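Local coordinates for DUF1254 domain-containing protein (Vibrio parahaemolyticus, PDB 3U07) that is of unknown function but combines DUF1254 and DUF1214 family regions in one chain and is probably exported from the cytoplasm, at residues A[308-311]-A[312-315]; A[419-423]-A[424-428]; A[230-233]-A[234-237]; A[32-35]-A[36-40]. The protein carries 2 engineered substitutions. All coordinates share one frame; numbering follows the deposited sequence.

How the contacts relate
From the N terminus, contact 4 comes first, inside the long helix 26-52. Contact 3 follows, where helix 228-231 gives way to helix 233-239. Contact 1 forms the turn in the loop between helix 295-305 and strand 315-319. Contact 2 closes the turn after helix 419-423, ahead of strand 432-434. Each is local and they run in series, with no nesting or crossing. In space they form two pairs. Contacts 3 and 4 have centres about 12 Å apart and tie the N-terminal helix to helix 233-239. Contacts 1 and 2, also about 12 Å between centres, pack the 308-315 loop against helix 419-423. The pairs do not touch each other.

Contact 1 (A[308-311]-A[312-315]); sequences GLPP and IEAS
Pro-310 and the residues Glu-313 and Ala-314 close a tight turn through one carbonyl. Pro-310 O takes two backbone N-H groups. Glu-313 N binds Pro-310 O at 3.0 Å from above the carbonyl plane. Ala-314 N lies 3.3 Å from Pro-310 O, in the carbonyl plane, with a fairly straight N-H...O angle of 164°. The backbone at Pro-311 and Ile-312 is helical, so 310-313 is a type I turn, continued by the second bond. Both prolines lack an N-H, so neither adds a backbone donor to be paid for.

Pro-311 O is served by a side chain instead. Ser-315 OG donates to Pro-311 O at 2.8 Å, coming in from the flank of the C=O group, tilted from its plane. The serine hydroxyl sits beside its own backbone N (chi1 -74°), and this turns it back over the turn. Ala-314 O receives a straight CA-H...O contact from Pro-311 CA at 3.3 Å. A water also lies between Ala-314 O and Leu-309 O, but its distance to the latter is very short and its exact place is doubtful.

The apolar part is small. Leu-309 CD1 meets Ala-314 CB at 3.7 Å, while CD2 of the same leucine lies near Glu-313 CB, the two side chains crossing at about a right angle. The Glu-313 carboxylate leaves the turn and forms a salt bridge with Arg-127. After the turn, the backbone of Ser-315 hydrogen-bonds with that of Phe-414 as strand 315-319 begins. The turn is thus held mainly by two proline carbonyls, which take up nearby donors just before the chain enters the sheet.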
ATOM      1  N   GLY A 308       2.036   0.421   1.079  1.00 24.46           N
ATOM      2  CA  GLY A 308       1.564   1.575   0.340  1.00 23.78           C
ATOM      3  C   GLY A 308       1.850   1.535  -1.152  1.00 27.67           C
ATOM      4  O   GLY A 308       2.844   0.959  -1.607  1.00 19.20           O
ATOM      5  N   LEU A 309       0.951   2.144  -1.915  1.00 20.68           N
ATOM      6  CA  LEU A 309       1.075   2.226  -3.368  1.00 21.78           C
ATOM      7  C   LEU A 309       2.176   3.202  -3.762  1.00 23.39           C
ATOM      8  O   LEU A 309       2.467   4.149  -3.029  1.00 28.31           O
ATOM      9  CB  LEU A 309      -0.231   2.735  -3.986  1.00 22.86           C
ATOM     10  CG  LEU A 309      -1.386   1.779  -4.270  1.00 25.70           C
ATOM     11  CD1 LEU A 309      -2.653   2.575  -4.527  1.00 18.21           C
ATOM     12  CD2 LEU A 309      -1.047   0.912  -5.483  1.00 23.84           C
ATOM     13  N   PRO A 310       2.824   2.966  -4.913  1.00 22.39           N
ATOM     14  CA  PRO A 310       3.876   3.882  -5.358  1.00 24.19           C
ATOM     15  C   PRO A 310       3.139   5.213  -5.566  1.00 23.49           C
ATOM     16  O   PRO A 310       1.991   5.227  -6.007  1.00 21.26           O
ATOM     17  CB  PRO A 310       4.336   3.261  -6.673  1.00 22.99           C
ATOM     18  CG  PRO A 310       4.150   1.775  -6.406  1.00 19.35           C
ATOM     19  CD  PRO A 310       2.790   1.749  -5.744  1.00 21.61           C
ATOM     20  N   PRO A 311       3.786   6.345  -5.262  1.00 21.76           N
ATOM     21  CA  PRO A 311       3.130   7.647  -5.426  1.00 21.11           C
ATOM     22  C   PRO A 311       2.476   7.994  -6.767  1.00 20.64           C
ATOM     23  O   PRO A 311       1.542   8.795  -6.798  1.00 21.69           O
ATOM     24  CB  PRO A 311       4.226   8.636  -5.031  1.00 20.91           C
ATOM     25  CG  PRO A 311       5.489   7.896  -5.347  1.00 26.04           C
ATOM     26  CD  PRO A 311       5.188   6.513  -4.846  1.00 20.59           C
ATOM     27  N   ILE A 312       2.944   7.402  -7.862  1.00 20.82           N
ATOM     28  CA  ILE A 312       2.367   7.692  -9.175  1.00 20.64           C
ATOM     29  C   ILE A 312       0.942   7.152  -9.283  1.00 22.56           C
ATOM     30  O   ILE A 312       0.147   7.636 -10.085  1.00 24.23           O
ATOM     31  CB  ILE A 312       3.238   7.106 -10.322  1.00 30.45           C
ATOM     32  CG1 ILE A 312       2.731   7.615 -11.678  1.00 30.59           C
ATOM     33  CG2 ILE A 312       3.208   5.584 -10.281  1.00 26.77           C
ATOM     34  CD1 ILE A 312       3.646   7.266 -12.846  1.00 31.43           C
ATOM     35  N   GLU A 313       0.617   6.154  -8.467  1.00 20.13           N
ATOM     36  CA  GLU A 313      -0.721   5.574  -8.481  1.00 21.77           C
ATOM     37  C   GLU A 313      -1.578   6.291  -7.446  1.00 23.24           C
ATOM     38  O   GLU A 313      -2.764   6.540  -7.668  1.00 23.87           O
ATOM     39  CB  GLU A 313      -0.678   4.085  -8.129  1.00 20.30           C
ATOM     40  CG  GLU A 313       0.218   3.232  -9.013  1.00 25.22           C
ATOM     41  CD  GLU A 313      -0.199   3.249 -10.471  1.00 28.33           C
ATOM     42  OE1 GLU A 313      -1.374   3.558 -10.757  1.00 23.62           O
ATOM     43  OE2 GLU A 313       0.649   2.939 -11.331  1.00 33.40           O
ATOM     44  N   ALA A 314      -0.969   6.604  -6.310  1.00 21.95           N
ATOM     45  CA  ALA A 314      -1.672   7.286  -5.229  1.00 24.35           C
ATOM     46  C   ALA A 314      -0.703   7.995  -4.294  1.00 23.88           C
ATOM     47  O   ALA A 314       0.256   7.404  -3.805  1.00 22.88           O
ATOM     48  CB  ALA A 314      -2.514   6.286  -4.437  1.00 23.69           C
ATOM     49  N   SER A 315      -0.952   9.278  -4.067  1.00 25.56           N
ATOM     50  CA  SER A 315      -0.133  10.074  -3.163  1.00 23.19           C
ATOM     51  C   SER A 315      -1.093  10.645  -2.137  1.00 23.52           C
ATOM     52  O   SER A 315      -2.310  10.624  -2.340  1.00 21.53           O
ATOM     53  CB  SER A 315       0.571  11.204  -3.910  1.00 20.42           C
ATOM     54  OG  SER A 315       1.632  10.709  -4.701  1.00 19.98           O
TER
HETATM   55  O   HOH W   1       2.010   6.368  -2.166  1.00 32.03           O

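Contact 2 (A[419-423]-A[424-428]); sequences DAIQS and GEYQM
Ala-420 O accepts the backbone N-H of Tyr-426 at 2.9 Å, nearly straight at 170° but from well above the carbonyl plane, and Gly-424 N gives a weak 3.4 Å bond to Ile-421 O. These bonds fold the chain back over the last turn of the helix. Ile-421 and Tyr-426 then lie side by side and point the same way. Ile-421 CG1 rests 3.7 Å from Tyr-426 CG, at an oblique approach to the ring. Tyr-426 swings its ring away from the backbone N (chi1 172°), which carries it alongside the isoleucine.

This is a glycine-terminated helix end. Gly-424 is the first residue to leave helical geometry, and its positive phi (100°) brings the chain round. Past the glycine, Glu-425 extends along the helix side, and its OE1 comes 3.5 Å from Ala-420 CB. Glu-425 CB packs 3.5 Å from Ser-423 OG. Gln-427 curls back, and NE2 donates to Glu-425 O at 2.9 Å, with the acceptor in the plane of the amide. Arg-317 NH2, from strand 315-319, binds both Ile-421 O and Tyr-426 O. The Tyr-426 ring also meets the ring of Phe-414 of strand 408-417, steeply inclined to it.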
ATOM      1  N   ASP A 419       4.669  14.822 -10.872  1.00 25.90           N
ATOM      2  CA  ASP A 419       5.900  14.747 -10.094  1.00 29.44           C
ATOM      3  C   ASP A 419       5.926  15.569  -8.808  1.00 21.39           C
ATOM      4  O   ASP A 419       6.319  15.064  -7.758  1.00 21.47           O
ATOM      5  CB  ASP A 419       7.110  15.131 -10.960  1.00 31.13           C
ATOM      6  CG  ASP A 419       7.374  14.136 -12.080  1.00 36.49           C
ATOM      7  OD1 ASP A 419       6.877  12.995 -11.997  1.00 32.34           O
ATOM      8  OD2 ASP A 419       8.093  14.493 -13.036  1.00 38.65           O
ATOM      9  N   ALA A 420       5.509  16.830  -8.888  1.00 21.25           N
ATOM     10  CA  ALA A 420       5.519  17.717  -7.725  1.00 24.05           C
ATOM     11  C   ALA A 420       4.745  17.157  -6.538  1.00 22.43           C
ATOM     12  O   ALA A 420       5.152  17.318  -5.387  1.00 20.99           O
ATOM     13  CB  ALA A 420       4.976  19.091  -8.116  1.00 30.28           C
ATOM     14  N   ILE A 421       3.625  16.503  -6.814  1.00 21.39           N
ATOM     15  CA  ILE A 421       2.827  15.910  -5.752  1.00 21.61           C
ATOM     16  C   ILE A 421       3.532  14.654  -5.233  1.00 24.75           C
ATOM     17  O   ILE A 421       3.605  14.421  -4.027  1.00 24.52           O
ATOM     18  CB  ILE A 421       1.419  15.532  -6.262  1.00 24.86           C
ATOM     19  CG1 ILE A 421       0.594  16.806  -6.494  1.00 22.76           C
ATOM     20  CG2 ILE A 421       0.738  14.605  -5.266  1.00 21.33           C
ATOM     21  CD1 ILE A 421      -0.747  16.576  -7.193  1.00 21.95           C
ATOM     22  N   GLN A 422       4.055  13.855  -6.160  1.00 24.70           N
ATOM     23  CA  GLN A 422       4.754  12.612  -5.827  1.00 23.35           C
ATOM     24  C   GLN A 422       5.992  12.806  -4.963  1.00 23.29           C
ATOM     25  O   GLN A 422       6.236  12.037  -4.035  1.00 28.33           O
ATOM     26  CB  GLN A 422       5.197  11.896  -7.102  1.00 18.29           C
ATOM     27  CG  GLN A 422       4.093  11.293  -7.950  1.00 17.91           C
ATOM     28  CD  GLN A 422       4.635  10.745  -9.257  1.00 26.43           C
ATOM     29  OE1 GLN A 422       5.633  10.022  -9.272  1.00 30.34           O
ATOM     30  NE2 GLN A 422       3.984  11.087 -10.362  1.00 29.29           N
ATOM     31  N   SER A 423       6.769  13.836  -5.279  1.00 21.30           N
ATOM     32  CA  SER A 423       8.018  14.120  -4.576  1.00 23.31           C
ATOM     33  C   SER A 423       7.880  14.768  -3.209  1.00 24.88           C
ATOM     34  O   SER A 423       8.838  14.799  -2.435  1.00 23.62           O
ATOM     35  CB  SER A 423       8.896  15.014  -5.448  1.00 32.27           C
ATOM     36  OG  SER A 423       8.324  16.306  -5.556  1.00 29.80           O
ATOM     37  N   GLY A 424       6.700  15.294  -2.912  1.00 23.42           N
ATOM     38  CA  GLY A 424       6.500  15.956  -1.638  1.00 26.92           C
ATOM     39  C   GLY A 424       6.589  17.468  -1.780  1.00 24.07           C
ATOM     40  O   GLY A 424       6.333  18.201  -0.829  1.00 25.99           O
ATOM     41  N   GLU A 425       6.950  17.940  -2.970  1.00 24.33           N
ATOM     42  CA  GLU A 425       7.068  19.375  -3.216  1.00 27.17           C
ATOM     43  C   GLU A 425       5.716  20.064  -3.012  1.00 28.60           C
ATOM     44  O   GLU A 425       5.588  20.962  -2.182  1.00 30.36           O
ATOM     45  CB  GLU A 425       7.584  19.623  -4.637  1.00 37.46           C
ATOM     46  CG  GLU A 425       7.901  21.077  -4.951  1.00 51.36           C
ATOM     47  CD  GLU A 425       8.546  21.252  -6.316  1.00 63.66           C
ATOM     48  OE1 GLU A 425       8.045  20.656  -7.292  1.00 65.28           O
ATOM     49  OE2 GLU A 425       9.548  21.991  -6.417  1.00 69.75           O
ATOM     50  N   TYR A 426       4.708  19.631  -3.763  1.00 25.13           N
ATOM     51  CA  TYR A 426       3.371  20.207  -3.650  1.00 26.39           C
ATOM     52  C   TYR A 426       2.906  20.189  -2.198  1.00 26.59           C
ATOM     53  O   TYR A 426       3.021  19.173  -1.514  1.00 28.91           O
ATOM     54  CB  TYR A 426       2.384  19.411  -4.502  1.00 22.84           C
ATOM     55  CG  TYR A 426       0.934  19.810  -4.319  1.00 24.83           C
ATOM     56  CD1 TYR A 426       0.378  20.866  -5.045  1.00 26.24           C
ATOM     57  CD2 TYR A 426       0.108  19.107  -3.445  1.00 25.97           C
ATOM     58  CE1 TYR A 426      -0.968  21.203  -4.909  1.00 20.22           C
ATOM     59  CE2 TYR A 426      -1.236  19.436  -3.301  1.00 23.88           C
ATOM     60  CZ  TYR A 426      -1.768  20.480  -4.037  1.00 24.08           C
ATOM     61  OH  TYR A 426      -3.105  20.780  -3.924  1.00 32.10           O
ATOM     62  N   GLN A 427       2.372  21.312  -1.734  1.00 29.60           N
ATOM     63  CA  GLN A 427       1.887  21.415  -0.364  1.00 32.84           C
ATOM     64  C   GLN A 427       0.366  21.393  -0.338  1.00 28.63           C
ATOM     65  O   GLN A 427      -0.291  21.965  -1.202  1.00 26.95           O
ATOM     66  CB  GLN A 427       2.397  22.706   0.282  1.00 38.66           C
ATOM     67  CG  GLN A 427       3.912  22.804   0.362  1.00 42.52           C
ATOM     68  CD  GLN A 427       4.514  21.740   1.259  1.00 49.26           C
ATOM     69  OE1 GLN A 427       4.335  21.768   2.478  1.00 56.39           O
ATOM     70  NE2 GLN A 427       5.225  20.790   0.660  1.00 42.14           N
HETATM   71  N   MSE A 428      -0.195  20.724   0.658  1.00 22.67           N
HETATM   72  CA  MSE A 428      -1.637  20.649   0.773  1.00 24.71           C
HETATM   73  C   MSE A 428      -2.234  22.036   0.994  1.00 25.81           C
HETATM   74  O   MSE A 428      -1.695  22.832   1.762  1.00 27.04           O
HETATM   75  CB  MSE A 428      -2.022  19.754   1.939  1.00 26.86           C
HETATM   76  CG  MSE A 428      -3.493  19.434   1.958  1.00 32.81           C
HETATM   77 SE   MSE A 428      -3.928  18.212   3.344  0.71 33.02          SE
HETATM   78  CE  MSE A 428      -5.789  18.705   3.571  1.00 21.57           C
TER

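Contact 3 (A[230-233]-A[234-237]); sequences NADK and QWLD
Lys-233 and Asp-237 form a salt bridge one turn apart on helix 233-239. At the start of the lysine chain, Lys-233 CB sits by the next peptide, 3.1 Å from Gln-234 N. The first torsion (chi1 -178°) sets CG opposite the backbone N and beside the carbonyl carbon, toward the next turn. There Lys-233 CG already lies 3.3 Å from Asp-237 OD2. Lys-233 CD moves off slightly, to 4.0 Å from Asp-237 OD2. Lys-233 CE returns to 3.4 Å from Asp-237 OD2. The bend at the last torsion (chi4 55°) then turns NZ onto the carboxylate. Lys-233 NZ ends 3.0 Å from Asp-237 OD2, on its syn lone pair. Its bond to Asp-237 OD1 is longer and weak. The lysine chain is therefore wrapped along one carboxylate oxygen before its charge reaches the group. Both residues are exposed, so the pair is a surface one. Their backbones are joined as well, by Asp-237 N to Lys-233 O.

Asp-232 stands at the N-cap position but its side chain makes no capping bond. Asp-232 O starts the helix instead, accepting from Leu-236 N at 2.8 Å in the carbonyl plane, with a weaker bond from Trp-235 N. A water links Asp-232 OD1 to Trp-235 NE1, weakly on the tryptophan side. That NE1 also donates to Gly-291 O.

The two short helices 228-231 and 233-239 thus meet at Asp-232. Its carboxylate turns inward to Arg-287 and to Tyr-36 OH on helix 26-52, and Leu-236 packs on the loop residue Val-244.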
ATOM      1  N   ASN A 230      18.549 -14.313  -5.404  1.00 24.35           N
ATOM      2  CA  ASN A 230      19.092 -13.839  -6.652  1.00 26.85           C
ATOM      3  C   ASN A 230      18.734 -12.356  -6.896  1.00 21.69           C
ATOM      4  O   ASN A 230      19.589 -11.577  -7.325  1.00 25.79           O
ATOM      5  CB  ASN A 230      18.536 -14.722  -7.717  1.00 34.50           C
ATOM      6  CG  ASN A 230      19.137 -16.114  -7.668  1.00 71.88           C
ATOM      7  OD1 ASN A 230      20.276 -16.287  -7.226  1.00 88.12           O
ATOM      8  ND2 ASN A 230      18.403 -17.104  -8.167  1.00 83.43           N
ATOM      9  N   ALA A 231      17.491 -11.965  -6.662  1.00 19.86           N
ATOM     10  CA  ALA A 231      17.177 -10.565  -6.911  1.00 23.85           C
ATOM     11  C   ALA A 231      17.912  -9.605  -5.932  1.00 23.95           C
ATOM     12  O   ALA A 231      18.129  -8.432  -6.245  1.00 23.24           O
ATOM     13  CB  ALA A 231      15.709 -10.357  -6.839  1.00 20.75           C
ATOM     14  N   ASP A 232      18.273 -10.092  -4.745  1.00 22.48           N
ATOM     15  CA  ASP A 232      18.942  -9.251  -3.743  1.00 23.65           C
ATOM     16  C   ASP A 232      20.424  -9.549  -3.596  1.00 25.15           C
ATOM     17  O   ASP A 232      21.040  -9.156  -2.605  1.00 21.03           O
ATOM     18  CB  ASP A 232      18.306  -9.433  -2.362  1.00 24.64           C
ATOM     19  CG  ASP A 232      16.929  -8.828  -2.257  1.00 24.94           C
ATOM     20  OD1 ASP A 232      16.522  -8.087  -3.177  1.00 23.84           O
ATOM     21  OD2 ASP A 232      16.253  -9.087  -1.237  1.00 22.40           O
ATOM     22  N   LYS A 233      20.998 -10.237  -4.572  1.00 22.39           N
ATOM     23  CA  LYS A 233      22.403 -10.611  -4.510  1.00 26.83           C
ATOM     24  C   LYS A 233      23.341  -9.482  -4.111  1.00 28.85           C
ATOM     25  O   LYS A 233      24.237  -9.680  -3.292  1.00 24.86           O
ATOM     26  CB  LYS A 233      22.851 -11.207  -5.847  1.00 35.67           C
ATOM     27  CG  LYS A 233      24.296 -11.668  -5.843  1.00 41.17           C
ATOM     28  CD  LYS A 233      24.673 -12.376  -7.133  1.00 49.29           C
ATOM     29  CE  LYS A 233      26.177 -12.607  -7.198  1.00 48.91           C
ATOM     30  NZ  LYS A 233      26.684 -13.339  -6.004  1.00 48.92           N
ATOM     31  N   GLN A 234      23.144  -8.301  -4.683  1.00 26.62           N
ATOM     32  CA  GLN A 234      24.011  -7.174  -4.357  1.00 32.56           C
ATOM     33  C   GLN A 234      24.006  -6.905  -2.853  1.00 38.52           C
ATOM     34  O   GLN A 234      25.036  -6.565  -2.272  1.00 44.57           O
ATOM     35  CB  GLN A 234      23.583  -5.914  -5.121  1.00 38.31           C
ATOM     36  CG  GLN A 234      22.195  -5.411  -4.780  1.00 48.03           C
ATOM     37  CD  GLN A 234      21.094  -6.147  -5.522  1.00 50.30           C
ATOM     38  OE1 GLN A 234      21.281  -7.270  -5.997  1.00 49.26           O
ATOM     39  NE2 GLN A 234      19.928  -5.517  -5.614  1.00 44.81           N
ATOM     40  N   TRP A 235      22.853  -7.079  -2.219  1.00 29.74           N
ATOM     41  CA  TRP A 235      22.747  -6.846  -0.782  1.00 24.38           C
ATOM     42  C   TRP A 235      23.230  -8.051   0.017  1.00 25.00           C
ATOM     43  O   TRP A 235      23.974  -7.904   0.987  1.00 25.37           O
ATOM     44  CB  TRP A 235      21.303  -6.533  -0.399  1.00 23.16           C
ATOM     45  CG  TRP A 235      20.723  -5.369  -1.137  1.00 28.18           C
ATOM     46  CD1 TRP A 235      19.680  -5.393  -2.021  1.00 27.89           C
ATOM     47  CD2 TRP A 235      21.138  -4.003  -1.043  1.00 25.63           C
ATOM     48  NE1 TRP A 235      19.417  -4.124  -2.482  1.00 23.34           N
ATOM     49  CE2 TRP A 235      20.297  -3.252  -1.897  1.00 29.68           C
ATOM     50  CE3 TRP A 235      22.137  -3.338  -0.320  1.00 29.59           C
ATOM     51  CZ2 TRP A 235      20.425  -1.866  -2.047  1.00 28.28           C
ATOM     52  CZ3 TRP A 235      22.265  -1.959  -0.468  1.00 35.09           C
ATOM     53  CH2 TRP A 235      21.409  -1.238  -1.328  1.00 31.96           C
ATOM     54  N   LEU A 236      22.815  -9.243  -0.400  1.00 32.70           N
ATOM     55  CA  LEU A 236      23.195 -10.465   0.300  1.00 28.77           C
ATOM     56  C   LEU A 236      24.687 -10.745   0.281  1.00 30.17           C
ATOM     57  O   LEU A 236      25.213 -11.353   1.211  1.00 29.38           O
ATOM     58  CB  LEU A 236      22.428 -11.665  -0.270  1.00 24.46           C
ATOM     59  CG  LEU A 236      20.932 -11.629   0.061  1.00 23.38           C
ATOM     60  CD1 LEU A 236      20.188 -12.680  -0.748  1.00 21.42           C
ATOM     61  CD2 LEU A 236      20.739 -11.848   1.559  1.00 22.64           C
ATOM     62  N   ASP A 237      25.379 -10.315  -0.766  1.00 27.73           N
ATOM     63  CA  ASP A 237      26.815 -10.544  -0.817  1.00 29.96           C
ATOM     64  C   ASP A 237      27.526  -9.772   0.296  1.00 30.82           C
ATOM     65  O   ASP A 237      28.560 -10.206   0.800  1.00 33.76           O
ATOM     66  CB  ASP A 237      27.392 -10.138  -2.177  1.00 29.20           C
ATOM     67  CG  ASP A 237      27.115 -11.170  -3.266  1.00 37.51           C
ATOM     68  OD1 ASP A 237      26.878 -12.352  -2.928  1.00 36.71           O
ATOM     69  OD2 ASP A 237      27.149 -10.802  -4.458  1.00 35.95           O
TER
HETATM   70  O   HOH W   2      16.614  -5.385  -3.484  1.00 27.60           O

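Contact 4 (A[32-35]-A[36-40]); sequences DAYI and YGYSI
Tyr-34 and Tyr-38 meet one turn apart on helix 26-52, their side chains slanting across each other. The hydroxyl end of Tyr-34 comes to the edge of the Tyr-38 ring, close to its plane. Tyr-34 OH is 3.5 Å from Tyr-38 CD1, and Tyr-34 CZ is 4.0 Å from Tyr-38 CD1. Relative to the Tyr-34 ring, CD1 of Tyr-38 approaches obliquely. Both rings leave the helix with CG anti to the backbone N (chi1 174° and 176°). In the backbone, Tyr-38 N donates to Tyr-34 O at 2.7 Å in a bent bond of 132°.

Tyr-36 takes another side of the helix. Its ring edge lies in plane with Ala-33 O, and Ala-33 O lies 4.0 Å from Tyr-36 CD2. Gly-37 N donates to Ala-33 O at 3.0 Å.

Further on, the helix bond is opened. Ile-35 O lies 4.4 Å from Ser-39 N, and a water takes its place, donating to Ile-35 O at 2.8 Å and also bonding Ser-39 OG.

The contact is buried among helices. Tyr-34 packs edge-to-face with Trp-215 and on Met-267 of helix 253-273. Tyr-38 faces helix 295-305 through Ala-299 and Thr-302, and Tyr-36 lies against Trp-235 of helix 233-239.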
ATOM      1  N   ASP A  32      23.635  -2.592   9.133  1.00 23.75           N
ATOM      2  CA  ASP A  32      23.176  -2.529   7.757  1.00 26.17           C
ATOM      3  C   ASP A  32      22.473  -3.831   7.376  1.00 26.35           C
ATOM      4  O   ASP A  32      21.497  -3.814   6.637  1.00 25.92           O
ATOM      5  CB  ASP A  32      24.349  -2.264   6.809  1.00 30.97           C
ATOM      6  CG  ASP A  32      24.963  -0.888   7.011  1.00 37.17           C
ATOM      7  OD1 ASP A  32      24.231   0.042   7.409  1.00 33.34           O
ATOM      8  OD2 ASP A  32      26.173  -0.734   6.756  1.00 41.55           O
ATOM      9  N   ALA A  33      22.965  -4.957   7.886  1.00 26.37           N
ATOM     10  CA  ALA A  33      22.353  -6.250   7.583  1.00 21.63           C
ATOM     11  C   ALA A  33      20.913  -6.259   8.072  1.00 15.30           C
ATOM     12  O   ALA A  33      20.008  -6.667   7.351  1.00 17.46           O
ATOM     13  CB  ALA A  33      23.144  -7.385   8.244  1.00 26.13           C
ATOM     14  N   TYR A  34      20.693  -5.799   9.301  1.00 17.32           N
ATOM     15  CA  TYR A  34      19.342  -5.772   9.826  1.00 16.87           C
ATOM     16  C   TYR A  34      18.453  -4.806   9.038  1.00 17.70           C
ATOM     17  O   TYR A  34      17.288  -5.107   8.773  1.00 20.93           O
ATOM     18  CB  TYR A  34      19.324  -5.365  11.300  1.00 18.77           C
ATOM     19  CG  TYR A  34      17.914  -5.196  11.815  1.00 21.39           C
ATOM     20  CD1 TYR A  34      17.130  -6.305  12.135  1.00 18.31           C
ATOM     21  CD2 TYR A  34      17.334  -3.933  11.906  1.00 22.85           C
ATOM     22  CE1 TYR A  34      15.799  -6.156  12.530  1.00 22.13           C
ATOM     23  CE2 TYR A  34      16.002  -3.776  12.300  1.00 20.01           C
ATOM     24  CZ  TYR A  34      15.246  -4.888  12.608  1.00 22.95           C
ATOM     25  OH  TYR A  34      13.938  -4.724  13.000  1.00 20.36           O
ATOM     26  N   ILE A  35      18.990  -3.645   8.673  1.00 18.10           N
ATOM     27  CA  ILE A  35      18.202  -2.668   7.931  1.00 22.45           C
ATOM     28  C   ILE A  35      17.771  -3.233   6.573  1.00 22.20           C
ATOM     29  O   ILE A  35      16.663  -2.955   6.111  1.00 20.61           O
ATOM     30  CB  ILE A  35      18.971  -1.327   7.792  1.00 23.69           C
ATOM     31  CG1 ILE A  35      18.982  -0.616   9.157  1.00 26.80           C
ATOM     32  CG2 ILE A  35      18.295  -0.425   6.755  1.00 18.17           C
ATOM     33  CD1 ILE A  35      19.931   0.566   9.242  1.00 29.19           C
ATOM     34  N   TYR A  36      18.627  -4.033   5.940  1.00 22.62           N
ATOM     35  CA  TYR A  36      18.261  -4.665   4.668  1.00 21.34           C
ATOM     36  C   TYR A  36      17.148  -5.684   4.946  1.00 22.60           C
ATOM     37  O   TYR A  36      16.151  -5.754   4.223  1.00 23.68           O
ATOM     38  CB  TYR A  36      19.458  -5.402   4.050  1.00 20.01           C
ATOM     39  CG  TYR A  36      19.061  -6.570   3.160  1.00 22.27           C
ATOM     40  CD1 TYR A  36      18.618  -6.367   1.849  1.00 21.13           C
ATOM     41  CD2 TYR A  36      19.065  -7.873   3.657  1.00 16.50           C
ATOM     42  CE1 TYR A  36      18.181  -7.438   1.057  1.00 20.85           C
ATOM     43  CE2 TYR A  36      18.632  -8.952   2.874  1.00 14.36           C
ATOM     44  CZ  TYR A  36      18.190  -8.727   1.580  1.00 22.57           C
ATOM     45  OH  TYR A  36      17.745  -9.796   0.831  1.00 21.97           O
ATOM     46  N   GLY A  37      17.319  -6.458   6.017  1.00 18.35           N
ATOM     47  CA  GLY A  37      16.341  -7.480   6.363  1.00 14.35           C
ATOM     48  C   GLY A  37      15.025  -6.977   6.918  1.00 19.16           C
ATOM     49  O   GLY A  37      13.999  -7.664   6.827  1.00 15.66           O
ATOM     50  N   TYR A  38      15.049  -5.769   7.473  1.00 20.76           N
ATOM     51  CA  TYR A  38      13.861  -5.155   8.070  1.00 20.13           C
ATOM     52  C   TYR A  38      12.593  -5.243   7.225  1.00 20.66           C
ATOM     53  O   TYR A  38      11.551  -5.701   7.701  1.00 22.12           O
ATOM     54  CB  TYR A  38      14.140  -3.682   8.386  1.00 23.77           C
ATOM     55  CG  TYR A  38      12.946  -2.929   8.932  1.00 20.16           C
ATOM     56  CD1 TYR A  38      12.609  -2.993  10.285  1.00 20.02           C
ATOM     57  CD2 TYR A  38      12.147  -2.157   8.089  1.00 24.67           C
ATOM     58  CE1 TYR A  38      11.502  -2.299  10.788  1.00 23.69           C
ATOM     59  CE2 TYR A  38      11.041  -1.462   8.579  1.00 21.61           C
ATOM     60  CZ  TYR A  38      10.725  -1.538   9.926  1.00 23.99           C
ATOM     61  OH  TYR A  38       9.633  -0.848  10.404  1.00 26.13           O
ATOM     62  N   SER A  39      12.671  -4.795   5.978  1.00 15.30           N
ATOM     63  CA  SER A  39      11.495  -4.818   5.109  1.00 19.13           C
ATOM     64  C   SER A  39      10.933  -6.230   4.945  1.00 19.11           C
ATOM     65  O   SER A  39       9.722  -6.432   4.978  1.00 21.36           O
ATOM     66  CB  SER A  39      11.833  -4.218   3.739  1.00 17.97           C
ATOM     67  OG  SER A  39      12.213  -2.858   3.865  1.00 20.60           O
ATOM     68  N   ILE A  40      11.813  -7.206   4.771  1.00 21.68           N
ATOM     69  CA  ILE A  40      11.382  -8.592   4.623  1.00 17.69           C
ATOM     70  C   ILE A  40      10.815  -9.103   5.948  1.00 18.28           C
ATOM     71  O   ILE A  40       9.760  -9.730   5.984  1.00 17.14           O
ATOM     72  CB  ILE A  40      12.558  -9.494   4.204  1.00 13.96           C
ATOM     73  CG1 ILE A  40      13.044  -9.090   2.807  1.00 21.83           C
ATOM     74  CG2 ILE A  40      12.118 -10.958   4.203  1.00 13.08           C
ATOM     75  CD1 ILE A  40      14.427  -9.597   2.455  1.00 20.37           C
TER
HETATM   76  O   HOH W   3      14.833  -3.138   4.056  1.00 23.17           O